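Local coordinates for phenolpthiocerol synthesis type-I polyketide synthase ppsA (Mycobacterium bovis, PDB 7AKC), which probably takes part, as one subunit of a polyketide synthase complex, in building the lipid core of phthiocerols and phenolphthiocerols by successive additions of malonyl-CoA or methylmalonyl-CoA extender units, at residues G130-A135 / S227-L232. Numbering follows the deposited sequence.
Sequences GLRVTA and SELADL
Arg132 reaches from helix 127-141 to Asp231, in the type I beta turn (Leu229 to Leu232) that follows helix 222-228, within the acyltransferase domain of the synthase. The polar part of the contact is a salt bridge in which the guanidinium grips a single carboxylate oxygen with two nitrogens: NH1 and NH2 each lie 2.8 Å from Asp231 OD1. With CG anti to the backbone N (chi1 -167°) and the chain extended onward to NE, the arginine reaches from the helix to the turn. OD1 sits in the guanidinium plane, yet the carboxylate stands almost perpendicular to it, the two planes 88° apart. NH1 meets the syn lone pair of OD1, whereas NH2 approaches from above the carboxylate plane, and both bonds are bent. The turn itself is closed by Leu232 N donating to Leu229 O (3.1 Å).

Apolar packing forms the second part. Leu229 CD2 lies over one guanidinium face, offset toward its rim, and also touches Val133 CG2 at 3.9 Å. The same valine methyl meets Leu232 CD1, so CG2 touches both leucines, and the Val133 side chain crosses each of theirs at about a right angle. Trp260 of helix 257-265 touches Val133 and Leu232, while Ala257 touches Leu229; the contact thus joins the turn to two helices, with its apolar side buried and Asp231 at the surface. The other methyl of Leu232, CD2, rests 4.0 Å from Arg132 NH2.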
loop_
_atom_site.group_PDB
_atom_site.type_symbol
_atom_site.label_atom_id
_atom_site.label_comp_id
_atom_site.label_asym_id
_atom_site.label_seq_id
_atom_site.Cartn_x
_atom_site.Cartn_y
_atom_site.Cartn_z
ATOM N N GLY A 130 8.091 13.243 5.091
ATOM C CA GLY A 130 7.782 12.008 4.383
ATOM C C GLY A 130 9.062 11.246 4.095
ATOM O O GLY A 130 9.157 10.052 4.378
ATOM N N LEU A 131 10.088 11.956 3.607
ATOM C CA LEU A 131 11.392 11.349 3.350
ATOM C C LEU A 131 12.047 10.856 4.633
ATOM O O LEU A 131 12.776 9.874 4.592
ATOM C CB LEU A 131 12.347 12.327 2.645
ATOM C CG LEU A 131 11.921 12.817 1.262
ATOM C CD1 LEU A 131 12.923 13.769 0.696
ATOM C CD2 LEU A 131 11.683 11.674 0.311
ATOM N N ARG A 132 11.781 11.514 5.765
ATOM C CA ARG A 132 12.337 11.126 7.051
ATOM C C ARG A 132 11.650 9.849 7.521
ATOM O O ARG A 132 12.333 8.927 7.968
ATOM C CB ARG A 132 12.133 12.232 8.076
ATOM C CG ARG A 132 12.951 12.030 9.347
ATOM C CD ARG A 132 12.206 12.683 10.485
ATOM N NE ARG A 132 12.713 12.286 11.797
ATOM C CZ ARG A 132 12.193 12.701 12.950
ATOM N NH1 ARG A 132 12.727 12.319 14.102
ATOM N NH2 ARG A 132 11.135 13.509 12.958
ATOM N N VAL A 133 10.320 9.746 7.355
ATOM C CA VAL A 133 9.619 8.504 7.699
ATOM C C VAL A 133 10.151 7.359 6.817
ATOM O O VAL A 133 10.493 6.309 7.334
ATOM C CB VAL A 133 8.079 8.643 7.580
ATOM C CG1 VAL A 133 7.397 7.291 7.745
ATOM C CG2 VAL A 133 7.556 9.625 8.608
ATOM N N THR A 134 10.330 7.634 5.516
ATOM C CA THR A 134 10.815 6.658 4.550
ATOM C C THR A 134 12.177 6.139 4.934
ATOM O O THR A 134 12.332 4.937 5.065
ATOM C CB THR A 134 10.805 7.239 3.122
ATOM O OG1 THR A 134 9.478 7.696 2.828
ATOM C CG2 THR A 134 11.212 6.195 2.090
ATOM N N ALA A 135 13.143 7.043 5.195
ATOM C CA ALA A 135 14.491 6.658 5.588
ATOM C C ALA A 135 14.528 5.961 6.942
ATOM O O ALA A 135 15.221 4.960 7.065
ATOM C CB ALA A 135 15.435 7.880 5.567
ATOM N N SER A 227 9.844 5.549 18.705
ATOM C CA SER A 227 10.912 6.328 19.323
ATOM C C SER A 227 11.612 7.302 18.362
ATOM O O SER A 227 11.799 8.471 18.714
ATOM C CB SER A 227 11.951 5.394 19.939
ATOM O OG SER A 227 11.383 4.529 20.909
ATOM N N GLU A 228 12.038 6.823 17.178
ATOM C CA GLU A 228 12.786 7.619 16.204
ATOM C C GLU A 228 11.960 8.674 15.467
ATOM O O GLU A 228 12.533 9.620 14.914
ATOM C CB GLU A 228 13.516 6.715 15.204
ATOM C CG GLU A 228 14.547 5.815 15.862
ATOM C CD GLU A 228 15.357 4.962 14.904
ATOM O OE1 GLU A 228 15.970 3.969 15.359
ATOM O OE2 GLU A 228 15.386 5.294 13.697
ATOM N N LEU A 229 10.631 8.526 15.470
ATOM C CA LEU A 229 9.723 9.479 14.838
ATOM C C LEU A 229 8.858 10.232 15.870
ATOM O O LEU A 229 7.861 10.840 15.490
ATOM C CB LEU A 229 8.819 8.759 13.827
ATOM C CG LEU A 229 9.519 8.077 12.663
ATOM C CD1 LEU A 229 8.631 7.010 12.049
ATOM C CD2 LEU A 229 9.913 9.068 11.606
ATOM N N ALA A 230 9.255 10.224 17.162
ATOM C CA ALA A 230 8.518 10.898 18.243
ATOM C C ALA A 230 8.183 12.359 17.987
ATOM O O ALA A 230 7.045 12.774 18.245
ATOM C CB ALA A 230 9.262 10.759 19.557
ATOM N N ASP A 231 9.121 13.120 17.418
ATOM C CA ASP A 231 8.881 14.543 17.181
ATOM C C ASP A 231 8.198 14.871 15.855
ATOM O O ASP A 231 8.229 16.034 15.452
ATOM C CB ASP A 231 10.162 15.371 17.335
ATOM C CG ASP A 231 11.241 15.062 16.319
ATOM O OD1 ASP A 231 11.225 13.953 15.760
ATOM O OD2 ASP A 231 12.110 15.936 16.092
ATOM N N LEU A 232 7.528 13.899 15.203
ATOM C CA LEU A 232 6.793 14.205 13.972
ATOM C C LEU A 232 5.643 15.122 14.295
ATOM O O LEU A 232 4.947 14.887 15.281
ATOM C CB LEU A 232 6.206 12.938 13.324
ATOM C CG LEU A 232 7.035 12.271 12.253
ATOM C CD1 LEU A 232 6.212 11.206 11.569
ATOM C CD2 LEU A 232 7.547 13.253 11.212
#